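Putative lipoprotein (PDB 4Q1Z) is of unknown function but probably serves as a lipid-anchored envelope protein of the DUF4876 family, built from two domains rich in beta structure. Local coordinates at residues A[106-111]-A[142-147]; A[149-154]-A[174-179]; A[166-171]-A[299-304]; A[265-270]-A[305-310]. All blocks are in the same frame, centred on the assembly; numbering follows the deposited sequence. Where two conformers were deposited one is given.

Contact 1 (A[106-111]-A[142-147])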
loop_
_atom_site.group_PDB
_atom_site.type_symbol
_atom_site.label_atom_id
_atom_site.label_comp_id
_atom_site.label_asym_id
_atom_site.label_seq_id
_atom_site.Cartn_x
_atom_site.Cartn_y
_atom_site.Cartn_z
ATOM N N SER A 106 -7.341 -3.889 -0.281
ATOM C CA SER A 106 -6.764 -2.808 0.530
ATOM C C SER A 106 -6.379 -1.660 -0.425
ATOM O O SER A 106 -5.600 -1.865 -1.350
ATOM C CB SER A 106 -5.587 -3.290 1.357
ATOM O OG SER A 106 -5.332 -2.331 2.364
ATOM N N PRO A 107 -7.031 -0.490 -0.292
ATOM C CA PRO A 107 -6.838 0.590 -1.268
ATOM C C PRO A 107 -5.395 1.113 -1.538
ATOM O O PRO A 107 -5.037 1.293 -2.718
ATOM C CB PRO A 107 -7.698 1.713 -0.688
ATOM C CG PRO A 107 -7.956 1.324 0.755
ATOM C CD PRO A 107 -8.063 -0.129 0.703
ATOM N N LEU A 108 -4.603 1.449 -0.490
ATOM C CA LEU A 108 -3.275 2.018 -0.704
ATOM C C LEU A 108 -2.277 1.261 0.118
ATOM O O LEU A 108 -2.253 1.379 1.347
ATOM C CB LEU A 108 -3.291 3.514 -0.377
ATOM C CG LEU A 108 -2.005 4.284 -0.657
ATOM C CD1 LEU A 108 -1.731 4.375 -2.135
ATOM C CD2 LEU A 108 -2.015 5.615 0.071
ATOM N N ILE A 109 -1.465 0.437 -0.560
ATOM C CA ILE A 109 -0.551 -0.477 0.144
ATOM C C ILE A 109 0.920 -0.324 -0.254
ATOM O O ILE A 109 1.240 0.272 -1.291
ATOM C CB ILE A 109 -1.022 -1.972 -0.030
ATOM C CG1 ILE A 109 -1.356 -2.384 -1.492
ATOM C CG2 ILE A 109 -2.204 -2.276 0.876
ATOM C CD1 ILE A 109 -0.172 -2.851 -2.422
ATOM N N PHE A 110 1.805 -0.887 0.598
ATOM C CA PHE A 110 3.259 -1.022 0.404
ATOM C C PHE A 110 3.453 -2.155 -0.584
ATOM O O PHE A 110 3.159 -3.306 -0.250
ATOM C CB PHE A 110 3.962 -1.333 1.747
ATOM C CG PHE A 110 4.265 -0.141 2.633
ATOM C CD1 PHE A 110 5.277 0.762 2.297
ATOM C CD2 PHE A 110 3.595 0.039 3.840
ATOM C CE1 PHE A 110 5.566 1.854 3.126
ATOM C CE2 PHE A 110 3.881 1.130 4.663
ATOM C CZ PHE A 110 4.860 2.034 4.301
ATOM N N LYS A 111 3.855 -1.846 -1.809
ATOM C CA LYS A 111 4.012 -2.862 -2.868
ATOM C C LYS A 111 5.396 -3.592 -2.798
ATOM O O LYS A 111 5.491 -4.812 -2.979
ATOM C CB LYS A 111 3.819 -2.180 -4.239
ATOM C CG LYS A 111 3.761 -3.118 -5.421
ATOM C CD LYS A 111 3.522 -2.333 -6.700
ATOM C CE LYS A 111 4.107 -3.004 -7.910
ATOM N NZ LYS A 111 5.575 -3.137 -7.810
ATOM N N LEU A 142 -6.719 8.197 -6.052
ATOM C CA LEU A 142 -6.484 8.591 -4.661
ATOM C C LEU A 142 -5.529 9.753 -4.639
ATOM O O LEU A 142 -4.603 9.780 -5.457
ATOM C CB LEU A 142 -5.847 7.444 -3.863
ATOM C CG LEU A 142 -6.699 6.272 -3.421
ATOM C CD1 LEU A 142 -5.814 5.083 -3.088
ATOM C CD2 LEU A 142 -7.607 6.650 -2.221
ATOM N N TYR A 143 -5.670 10.663 -3.672
ATOM C CA TYR A 143 -4.727 11.769 -3.570
ATOM C C TYR A 143 -3.778 11.541 -2.422
ATOM O O TYR A 143 -4.212 11.374 -1.279
ATOM C CB TYR A 143 -5.453 13.102 -3.430
ATOM C CG TYR A 143 -6.113 13.522 -4.722
ATOM C CD1 TYR A 143 -5.418 14.259 -5.675
ATOM C CD2 TYR A 143 -7.436 13.192 -4.990
ATOM C CE1 TYR A 143 -6.031 14.679 -6.851
ATOM C CE2 TYR A 143 -8.055 13.591 -6.171
ATOM C CZ TYR A 143 -7.349 14.335 -7.100
ATOM O OH TYR A 143 -7.954 14.715 -8.275
ATOM N N LEU A 144 -2.472 11.527 -2.724
ATOM C CA LEU A 144 -1.423 11.299 -1.725
ATOM C C LEU A 144 -1.192 12.493 -0.806
ATOM O O LEU A 144 -0.575 12.327 0.237
ATOM C CB LEU A 144 -0.088 10.953 -2.409
ATOM C CG LEU A 144 0.015 9.614 -3.123
ATOM C CD1 LEU A 144 1.247 9.597 -3.959
ATOM C CD2 LEU A 144 0.021 8.445 -2.128
ATOM N N ASP A 145 -1.687 13.671 -1.166
ATOM C CA ASP A 145 -1.485 14.906 -0.408
ATOM C C ASP A 145 -1.739 14.748 1.096
ATOM O O ASP A 145 -2.812 14.320 1.511
ATOM C CB ASP A 145 -2.390 16.013 -0.958
ATOM C CG ASP A 145 -2.237 16.247 -2.431
ATOM O OD1 ASP A 145 -2.261 15.263 -3.189
ATOM O OD2 ASP A 145 -2.087 17.416 -2.828
ATOM N N GLY A 146 -0.741 15.100 1.890
ATOM C CA GLY A 146 -0.831 15.085 3.345
ATOM C C GLY A 146 -0.931 13.751 4.052
ATOM O O GLY A 146 -1.170 13.738 5.266
ATOM N N ILE A 147 -0.794 12.620 3.304
ATOM C CA ILE A 147 -0.783 11.280 3.886
ATOM C C ILE A 147 0.565 11.168 4.595
ATOM O O ILE A 147 1.562 11.725 4.118
ATOM C CB ILE A 147 -1.043 10.170 2.832
ATOM C CG1 ILE A 147 -2.548 10.094 2.493
ATOM C CG2 ILE A 147 -0.538 8.796 3.313
ATOM C CD1 ILE A 147 -2.889 9.233 1.359
#
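Leu108, on the first strand after the N-terminal domain, meets Leu142, Leu144 and Ile147 through apolar contacts alone. Its CB is the first atom to touch, 4.0 Å from Leu142 CD1. That methyl also lies 3.9 Å from the carbonyl oxygen Pro107 O, and so spans two consecutive residues of 106-111. Beyond CB, CG stands anti to the backbone N (chi1 -175°), beside the carbonyl carbon. At the tip, CD2 has two partners. Ile147 comes from the opposite direction, its CD1 meeting Leu108 CD2 at 3.9 Å, tip to tip, whereas Leu144 crosses at about a right angle and brings its own CD2 to 4.1 Å from Leu108 CD2. Leu144 and Ile147 can both address this one methyl because they are the ends of a type II beta turn, closed by Ile147 N bonding to Leu144 O at 3.1 Å, with Gly146 at the third position taking the positive phi of such turns. Asp145, also in the turn, binds the backbone N atoms of Gly185, Glu187 and Tyr188 through its carboxylate. Leu308 touches both Leu108 and Ile147, while Ile134 of the adjacent strand 131-136 and Ile268 of strand 265-269 also pack on Leu108.

Contact 2 (A[149-154]-A[174-179])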
loop_
_atom_site.group_PDB
_atom_site.type_symbol
_atom_site.label_atom_id
_atom_site.label_comp_id
_atom_site.label_asym_id
_atom_site.label_seq_id
_atom_site.Cartn_x
_atom_site.Cartn_y
_atom_site.Cartn_z
ATOM N N PHE A 149 3.770 9.059 6.653
ATOM C CA PHE A 149 4.700 7.942 6.626
ATOM C C PHE A 149 5.459 7.951 7.916
ATOM O O PHE A 149 6.034 8.983 8.256
ATOM C CB PHE A 149 5.684 8.055 5.430
ATOM C CG PHE A 149 6.673 6.919 5.341
ATOM C CD1 PHE A 149 7.747 6.829 6.236
ATOM C CD2 PHE A 149 6.552 5.946 4.352
ATOM C CE1 PHE A 149 8.624 5.742 6.204
ATOM C CE2 PHE A 149 7.466 4.884 4.280
ATOM C CZ PHE A 149 8.492 4.786 5.213
ATOM N N ALA A 150 5.536 6.797 8.594
ATOM C CA ALA A 150 6.304 6.648 9.818
ATOM C C ALA A 150 6.969 5.264 9.933
ATOM O O ALA A 150 6.486 4.270 9.374
ATOM C CB ALA A 150 5.401 6.881 11.037
ATOM N N ASN A 151 8.087 5.225 10.682
ATOM C CA ASN A 151 8.750 4.000 11.118
ATOM C C ASN A 151 8.463 3.914 12.617
ATOM O O ASN A 151 8.356 4.945 13.287
ATOM C CB ASN A 151 10.252 3.938 10.770
ATOM C CG ASN A 151 11.143 4.842 11.575
ATOM O OD1 ASN A 151 11.146 6.046 11.391
ATOM N ND2 ASN A 151 11.934 4.276 12.473
ATOM N N LEU A 152 8.227 2.724 13.124
ATOM C CA LEU A 152 7.863 2.598 14.533
ATOM C C LEU A 152 9.062 2.254 15.382
ATOM O O LEU A 152 10.063 1.767 14.868
ATOM C CB LEU A 152 6.734 1.538 14.767
ATOM C CG LEU A 152 5.517 1.478 13.824
ATOM C CD1 LEU A 152 4.596 0.419 14.275
ATOM C CD2 LEU A 152 4.741 2.796 13.784
ATOM N N THR A 153 8.921 2.466 16.697
ATOM C CA THR A 153 9.899 2.118 17.717
ATOM C C THR A 153 9.503 0.773 18.406
ATOM O O THR A 153 8.299 0.506 18.551
ATOM C CB THR A 153 10.029 3.252 18.749
ATOM O OG1 THR A 153 11.204 3.030 19.548
ATOM C CG2 THR A 153 8.814 3.382 19.647
ATOM N N PRO A 154 10.465 -0.055 18.903
ATOM C CA PRO A 154 11.945 0.051 18.783
ATOM C C PRO A 154 12.372 -0.025 17.320
ATOM O O PRO A 154 11.868 -0.902 16.627
ATOM C CB PRO A 154 12.444 -1.175 19.585
ATOM C CG PRO A 154 11.293 -1.539 20.484
ATOM C CD PRO A 154 10.094 -1.279 19.640
ATOM N N TYR A 174 3.537 3.335 17.936
ATOM C CA TYR A 174 4.392 4.410 18.442
ATOM C C TYR A 174 5.534 4.703 17.476
ATOM O O TYR A 174 6.399 3.861 17.265
ATOM C CB TYR A 174 4.880 4.037 19.849
ATOM C CG TYR A 174 3.719 3.936 20.821
ATOM C CD1 TYR A 174 2.987 2.754 20.947
ATOM C CD2 TYR A 174 3.325 5.032 21.584
ATOM C CE1 TYR A 174 1.874 2.679 21.781
ATOM C CE2 TYR A 174 2.213 4.966 22.422
ATOM C CZ TYR A 174 1.507 3.782 22.537
ATOM O OH TYR A 174 0.444 3.704 23.402
ATOM N N GLY A 175 5.458 5.876 16.847
ATOM C CA GLY A 175 6.389 6.313 15.811
ATOM C C GLY A 175 7.653 6.969 16.314
ATOM O O GLY A 175 7.612 7.815 17.223
ATOM N N GLU A 176 8.783 6.564 15.701
ATOM C CA GLU A 176 10.122 7.073 15.946
ATOM C C GLU A 176 10.256 8.422 15.209
ATOM O O GLU A 176 10.527 9.454 15.846
ATOM C CB GLU A 176 11.162 6.052 15.479
ATOM C CG GLU A 176 12.586 6.416 15.857
ATOM C CD GLU A 176 13.627 5.677 15.048
ATOM O OE1 GLU A 176 13.932 4.518 15.406
ATOM O OE2 GLU A 176 14.115 6.243 14.041
ATOM N N ARG A 177 10.024 8.397 13.858
ATOM C CA ARG A 177 10.026 9.565 12.956
ATOM C C ARG A 177 8.782 9.514 12.049
ATOM O O ARG A 177 8.354 8.435 11.646
ATOM C CB ARG A 177 11.325 9.672 12.128
ATOM C CG ARG A 177 11.545 11.089 11.601
ATOM C CD ARG A 177 12.736 11.219 10.682
ATOM N NE ARG A 177 14.009 10.889 11.334
ATOM C CZ ARG A 177 14.823 11.779 11.904
ATOM N NH1 ARG A 177 14.496 13.065 11.934
ATOM N NH2 ARG A 177 15.958 11.385 12.460
ATOM N N VAL A 178 8.173 10.677 11.805
ATOM C CA VAL A 178 6.946 10.869 11.003
ATOM C C VAL A 178 7.223 11.921 9.910
ATOM O O VAL A 178 7.829 12.963 10.173
ATOM C CB VAL A 178 5.691 11.282 11.859
ATOM C CG1 VAL A 178 4.409 11.190 11.039
ATOM C CG2 VAL A 178 5.572 10.475 13.167
ATOM N N TRP A 179 6.823 11.597 8.685
ATOM C CA TRP A 179 6.881 12.438 7.494
ATOM C C TRP A 179 5.480 12.519 6.920
ATOM O O TRP A 179 4.620 11.703 7.271
ATOM C CB TRP A 179 7.842 11.864 6.422
ATOM C CG TRP A 179 9.255 11.649 6.855
ATOM C CD1 TRP A 179 9.766 10.542 7.479
ATOM C CD2 TRP A 179 10.371 12.514 6.591
ATOM N NE1 TRP A 179 11.115 10.707 7.695
ATOM C CE2 TRP A 179 11.522 11.885 7.110
ATOM C CE3 TRP A 179 10.511 13.768 5.964
ATOM C CZ2 TRP A 179 12.805 12.451 6.984
ATOM C CZ3 TRP A 179 11.769 14.357 5.907
ATOM C CH2 TRP A 179 12.900 13.694 6.402
#
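The rings of Phe149 and Trp179 meet obliquely, CD1 of Phe149 lying 4.4 Å from CD1 of Trp179, and the carbonyl oxygen of Phe149 sits at the edge of the indole, near its plane. Tyr132 packs edge-to-face with Phe149, and His242 does so with Trp179. The backbones of the same two residues form a hydrogen-bonded antiparallel pair: Phe149 N bonds to Trp179 O, and Trp179 N to Phe149 O, both at 2.8 Å.

The other flat groups are the amide of Asn151 and the carboxylate of Glu176, with planes 85° apart. Asn151 CG lies between the backbone N and the carbonyl carbon (chi1 72°), and ND2 makes a weak, long bond of 3.3 Å to Glu176 OE2, while OD1 is held by the hydroxyl of Tyr257. An alanine at Asn151 would probably leave the Tyr257 hydroxyl and the Glu176 carboxylate each short of a partner.

At Glu176 the chain turns a corner, bridged by Glu176 N to Asn151 O at 2.9 Å and by Thr153 N to Tyr174 O. Strand 148-152 lies between 177-180 and 265-269 in the large mixed sheet, while 172-175 pairs with 299-303 in a smaller one.

Contact 3 (A[166-171]-A[299-304])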
loop_
_atom_site.group_PDB
_atom_site.type_symbol
_atom_site.label_atom_id
_atom_site.label_comp_id
_atom_site.label_asym_id
_atom_site.label_seq_id
_atom_site.Cartn_x
_atom_site.Cartn_y
_atom_site.Cartn_z
ATOM N N GLU A 166 -1.002 3.677 30.369
ATOM C CA GLU A 166 -2.171 2.834 30.607
ATOM C C GLU A 166 -3.397 3.421 29.891
ATOM O O GLU A 166 -4.149 2.681 29.247
ATOM C CB GLU A 166 -2.418 2.699 32.117
ATOM N N ALA A 167 -3.533 4.765 29.934
ATOM C CA ALA A 167 -4.615 5.548 29.323
ATOM C C ALA A 167 -4.738 5.359 27.798
ATOM O O ALA A 167 -5.824 5.567 27.243
ATOM C CB ALA A 167 -4.413 7.020 29.630
ATOM N N ASP A 168 -3.636 4.989 27.125
ATOM C CA ASP A 168 -3.618 4.790 25.673
ATOM C C ASP A 168 -4.369 3.542 25.233
ATOM O O ASP A 168 -4.819 3.474 24.086
ATOM C CB ASP A 168 -2.176 4.670 25.182
ATOM C CG ASP A 168 -1.373 5.943 25.083
ATOM O OD1 ASP A 168 -1.852 6.998 25.579
ATOM O OD2 ASP A 168 -0.259 5.883 24.545
ATOM N N GLY A 169 -4.424 2.550 26.128
ATOM C CA GLY A 169 -5.030 1.254 25.874
ATOM C C GLY A 169 -4.280 0.563 24.759
ATOM O O GLY A 169 -3.045 0.484 24.780
ATOM N N ASN A 170 -5.003 0.103 23.759
ATOM C CA ASN A 170 -4.334 -0.531 22.638
ATOM C C ASN A 170 -4.791 0.169 21.356
ATOM O O ASN A 170 -5.056 -0.469 20.340
ATOM C CB ASN A 170 -4.599 -2.047 22.654
ATOM C CG ASN A 170 -3.530 -2.811 23.415
ATOM O OD1 ASN A 170 -3.522 -2.860 24.652
ATOM N ND2 ASN A 170 -2.564 -3.379 22.689
ATOM N N ASN A 171 -4.849 1.509 21.417
ATOM C CA ASN A 171 -5.352 2.339 20.338
ATOM C C ASN A 171 -4.286 2.893 19.425
ATOM O O ASN A 171 -4.635 3.518 18.407
ATOM C CB ASN A 171 -6.146 3.496 20.927
ATOM C CG ASN A 171 -7.409 3.041 21.603
ATOM O OD1 ASN A 171 -7.608 3.254 22.800
ATOM N ND2 ASN A 171 -8.270 2.357 20.860
ATOM N N TYR A 299 7.954 9.621 21.466
ATOM C CA TYR A 299 7.410 8.894 20.326
ATOM C C TYR A 299 6.052 9.427 19.995
ATOM O O TYR A 299 5.376 9.977 20.872
ATOM C CB TYR A 299 7.391 7.395 20.632
ATOM C CG TYR A 299 8.793 6.871 20.886
ATOM C CD1 TYR A 299 9.765 6.903 19.881
ATOM C CD2 TYR A 299 9.181 6.446 22.153
ATOM C CE1 TYR A 299 11.065 6.483 20.123
ATOM C CE2 TYR A 299 10.474 5.992 22.395
ATOM C CZ TYR A 299 11.405 5.998 21.370
ATOM O OH TYR A 299 12.673 5.537 21.581
ATOM N N ALA A 300 5.685 9.380 18.718
ATOM C CA ALA A 300 4.383 9.931 18.299
ATOM C C ALA A 300 3.337 8.874 18.388
ATOM O O ALA A 300 3.566 7.746 17.956
ATOM C CB ALA A 300 4.461 10.477 16.879
ATOM N N LYS A 301 2.194 9.220 18.982
ATOM C CA LYS A 301 1.062 8.306 19.135
ATOM C C LYS A 301 0.285 8.299 17.845
ATOM O O LYS A 301 -0.386 9.271 17.516
ATOM C CB LYS A 301 0.182 8.675 20.343
ATOM C CG LYS A 301 0.826 8.331 21.674
ATOM C CD LYS A 301 -0.138 8.669 22.789
ATOM C CE LYS A 301 0.591 9.019 24.071
ATOM N NZ LYS A 301 -0.338 9.387 25.169
ATOM N N ILE A 302 0.442 7.218 17.078
ATOM C CA ILE A 302 -0.228 7.052 15.791
ATOM C C ILE A 302 -1.524 6.253 16.005
ATOM O O ILE A 302 -1.441 5.060 16.312
ATOM C CB ILE A 302 0.724 6.389 14.758
ATOM C CG1 ILE A 302 1.956 7.306 14.470
ATOM C CG2 ILE A 302 -0.019 5.983 13.461
ATOM C CD1 ILE A 302 3.160 6.583 13.976
ATOM N N PRO A 303 -2.728 6.866 15.842
ATOM C CA PRO A 303 -3.970 6.090 15.983
ATOM C C PRO A 303 -4.044 4.957 14.957
ATOM O O PRO A 303 -3.946 5.177 13.737
ATOM C CB PRO A 303 -5.066 7.149 15.762
ATOM C CG PRO A 303 -4.395 8.443 16.152
ATOM C CD PRO A 303 -3.039 8.270 15.526
ATOM N N ILE A 304 -4.183 3.733 15.472
ATOM C CA ILE A 304 -4.325 2.489 14.702
ATOM C C ILE A 304 -5.481 2.620 13.656
ATOM O O ILE A 304 -5.372 2.102 12.544
ATOM C CB ILE A 304 -4.546 1.316 15.710
ATOM C CG1 ILE A 304 -3.192 0.805 16.250
ATOM C CG2 ILE A 304 -5.394 0.181 15.146
ATOM C CD1 ILE A 304 -3.300 0.002 17.590
#
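Asp168 and Lys301 reach toward each other tip to tip and close a salt bridge, with Lys301 NZ 2.9 Å from Asp168 OD1, on the syn lone pair of that oxygen. The other oxygen lies close to the aliphatic end of the lysine, Asp168 OD2 being 3.3 Å from Lys301 CE. Further along, Ile304 N donates to Asn171 O at 3.0 Å, nearly straight at 168°, from a position tilted 27° out of the carbonyl plane. Pro303 CA also approaches Asn171 O, at 3.6 Å, and the CD1 methyl of Ile304 rests 3.3 Å from Asn170 O.

A second shell fixes both charges. The hydroxyl of Tyr174 bonds to Asp168 OD2, so each carboxylate oxygen has its own partner, and the carbonyl oxygen of Asn284 shares the ammonium. The lysine chain is extended beyond CG and packs on Tyr172 and Tyr174. An alanine at Lys301 would probably leave the buried Asp168 without its counter-charge and Asn284 O without this donor.

Asp168 is the last residue of a short 3-10 segment, with Gly169 N bonding to Glu166 O. From there the chain enters strand 172-175, the antiparallel partner of 299-303, and the Ile304-Asn171 bond carries that pairing one step past the strand: the long connection is pinned to the central strand of a small three-stranded antiparallel sheet.

Contact 4 (A[265-270]-A[305-310])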
loop_
_atom_site.group_PDB
_atom_site.type_symbol
_atom_site.label_atom_id
_atom_site.label_comp_id
_atom_site.label_asym_id
_atom_site.label_seq_id
_atom_site.Cartn_x
_atom_site.Cartn_y
_atom_site.Cartn_z
ATOM N N ALA A 265 9.734 -1.281 11.081
ATOM C CA ALA A 265 8.275 -1.372 11.136
ATOM C C ALA A 265 7.742 -0.092 10.463
ATOM O O ALA A 265 8.021 1.014 10.933
ATOM C CB ALA A 265 7.797 -1.519 12.574
ATOM N N TYR A 266 7.099 -0.249 9.289
ATOM C CA TYR A 266 6.644 0.861 8.423
ATOM C C TYR A 266 5.148 1.016 8.431
ATOM O O TYR A 266 4.437 0.025 8.341
ATOM C CB TYR A 266 7.113 0.603 6.957
ATOM C CG TYR A 266 8.529 0.060 6.869
ATOM C CD1 TYR A 266 9.628 0.862 7.190
ATOM C CD2 TYR A 266 8.769 -1.269 6.524
ATOM C CE1 TYR A 266 10.928 0.356 7.168
ATOM C CE2 TYR A 266 10.078 -1.774 6.451
ATOM C CZ TYR A 266 11.152 -0.963 6.805
ATOM O OH TYR A 266 12.443 -1.437 6.785
ATOM N N VAL A 267 4.664 2.261 8.482
ATOM C CA VAL A 267 3.230 2.568 8.396
ATOM C C VAL A 267 2.992 3.776 7.495
ATOM O O VAL A 267 3.773 4.728 7.494
ATOM C CB VAL A 267 2.490 2.788 9.768
ATOM C CG1 VAL A 267 2.400 1.506 10.594
ATOM C CG2 VAL A 267 3.090 3.931 10.580
ATOM N N ILE A 268 1.856 3.751 6.783
ATOM C CA ILE A 268 1.317 4.891 6.049
ATOM C C ILE A 268 -0.065 5.113 6.629
ATOM O O ILE A 268 -0.799 4.138 6.864
ATOM C CB ILE A 268 1.355 4.845 4.507
ATOM C CG1 ILE A 268 0.762 3.520 3.925
ATOM C CG2 ILE A 268 2.794 5.189 4.000
ATOM C CD1 ILE A 268 0.337 3.584 2.492
ATOM N N PHE A 269 -0.395 6.372 6.955
ATOM C CA PHE A 269 -1.674 6.665 7.604
ATOM C C PHE A 269 -2.241 8.024 7.190
ATOM O O PHE A 269 -1.502 8.971 6.867
ATOM C CB PHE A 269 -1.556 6.556 9.126
ATOM C CG PHE A 269 -0.599 7.502 9.824
ATOM C CD1 PHE A 269 0.761 7.198 9.922
ATOM C CD2 PHE A 269 -1.073 8.659 10.465
ATOM C CE1 PHE A 269 1.633 8.042 10.618
ATOM C CE2 PHE A 269 -0.200 9.499 11.152
ATOM C CZ PHE A 269 1.141 9.169 11.251
ATOM N N ARG A 270 -3.583 8.080 7.196
ATOM C CA ARG A 270 -4.355 9.261 6.811
ATOM C C ARG A 270 -5.130 9.814 8.006
ATOM O O ARG A 270 -5.784 9.074 8.731
ATOM C CB ARG A 270 -5.320 8.914 5.651
ATOM C CG ARG A 270 -5.790 10.122 4.845
ATOM C CD ARG A 270 -6.939 9.772 3.912
ATOM N NE ARG A 270 -7.178 10.822 2.918
ATOM C CZ ARG A 270 -7.994 11.860 3.091
ATOM N NH1 ARG A 270 -8.665 12.005 4.228
ATOM N NH2 ARG A 270 -8.144 12.761 2.129
ATOM N N LYS A 305 -6.536 3.362 14.005
ATOM C CA LYS A 305 -7.708 3.575 13.154
ATOM C C LYS A 305 -7.378 4.438 11.905
ATOM O O LYS A 305 -8.183 4.472 10.970
ATOM C CB LYS A 305 -8.870 4.194 13.968
ATOM C CG LYS A 305 -8.602 5.579 14.577
ATOM C CD LYS A 305 -9.900 6.286 14.977
ATOM C CE LYS A 305 -9.660 7.539 15.783
ATOM N NZ LYS A 305 -10.916 8.291 16.075
ATOM N N TYR A 306 -6.219 5.141 11.901
ATOM C CA TYR A 306 -5.810 5.993 10.780
ATOM C C TYR A 306 -4.932 5.255 9.764
ATOM O O TYR A 306 -4.740 5.743 8.649
ATOM C CB TYR A 306 -4.999 7.187 11.296
ATOM C CG TYR A 306 -5.718 8.314 12.026
ATOM C CD1 TYR A 306 -7.105 8.329 12.148
ATOM C CD2 TYR A 306 -5.002 9.359 12.605
ATOM C CE1 TYR A 306 -7.754 9.338 12.859
ATOM C CE2 TYR A 306 -5.646 10.395 13.283
ATOM C CZ TYR A 306 -7.018 10.385 13.398
ATOM O OH TYR A 306 -7.617 11.416 14.071
ATOM N N VAL A 307 -4.383 4.100 10.157
ATOM C CA VAL A 307 -3.431 3.345 9.371
ATOM C C VAL A 307 -4.082 2.701 8.105
ATOM O O VAL A 307 -5.047 1.954 8.188
ATOM C CB VAL A 307 -2.647 2.323 10.247
ATOM C CG1 VAL A 307 -1.604 1.576 9.426
ATOM C CG2 VAL A 307 -1.964 3.031 11.412
ATOM N N LEU A 308 -3.485 3.009 6.936
ATOM C CA LEU A 308 -3.832 2.532 5.596
ATOM C C LEU A 308 -3.090 1.213 5.296
ATOM O O LEU A 308 -3.697 0.291 4.730
ATOM C CB LEU A 308 -3.481 3.617 4.559
ATOM C CG LEU A 308 -4.370 4.856 4.532
ATOM C CD1 LEU A 308 -3.826 5.888 3.602
ATOM C CD2 LEU A 308 -5.777 4.513 4.108
ATOM N N ASP A 309 -1.777 1.121 5.690
ATOM C CA ASP A 309 -0.982 -0.105 5.569
ATOM C C ASP A 309 0.175 -0.105 6.575
ATOM O O ASP A 309 0.746 0.945 6.857
ATOM C CB ASP A 309 -0.458 -0.350 4.125
ATOM C CG ASP A 309 0.033 -1.785 3.802
ATOM O OD1 ASP A 309 -0.440 -2.745 4.441
ATOM O OD2 ASP A 309 0.808 -1.943 2.846
ATOM N N ALA A 310 0.531 -1.297 7.076
ATOM C CA ALA A 310 1.632 -1.548 8.004
ATOM C C ALA A 310 2.404 -2.791 7.605
ATOM O O ALA A 310 1.805 -3.783 7.210
ATOM C CB ALA A 310 1.100 -1.701 9.412
#
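Backbone hydrogen bonds tie Ile268 and Arg270 to the chain running antiparallel to them. Ile268 N donates to Asp309 O at 3.0 Å, and Arg270 N to Tyr306 O, also at 3.0 Å. Between these, Ile268 O accepts twice: from Leu308 N at 2.9 Å and, weakly, from Asp309 N at 3.4 Å. Two residues thus face one, a classic beta bulge, which shifts the register by a residue so that Val267 pairs with Ala310 but Phe269 with Val307. This pairing places 307-312 at an edge of the large mixed sheet, beside 265-269. CA-H...O contacts reinforce the pairing, the tightest from Ala310 CA to Tyr266 O at 3.2 Å.

Apolar contacts gather on the face of Val267, Phe269, Val307 and Ala310. Val267 CG1 touches Ala310 CB at 3.7 Å and also reaches Val307 CG1; Phe269 follows on this side, its CB near Val307 CG2 while the ring leads away to Tyr148 and to an edge-to-face meeting with Trp277. Ile268 points to the other face, where its CG1, placed between the backbone N and the carbonyl carbon (chi1 51°), makes an apolar contact of 4.3 Å with Leu308 CB and lies near Asp309 CB.

The polar ends look elsewhere. Asp309 OD2 accepts from Phe110 N and forms a salt bridge with Arg347, which probably offsets its charge in this buried setting, and the hydroxyl of Tyr306 bonds to Glu275.

How the contacts relate
Contacts 2 and 4, with centres about 10 Å apart, lie in one large mixed sheet, on the two sides of the pairing of 148-152 with 265-269, which includes a bond from Leu152 N to Ala265 O. Contact 1, its centre about 9 Å from that of contact 4, packs strand 108-114 of this sheet against the turn leading into 148-152, and Leu108 O packs on Ile268 CD1 of contact 4. Contact 3 lies outermost, its centre and that of contact 1 about 22 Å apart; it shares the small sheet with contact 2, and Ile302 packs on Phe269 and Val307 of contact 4. Contact 1 closes first along the chain, whereas contact 3 interleaves with contacts 2 and 4, so sequence-distant parts are knitted into one domain.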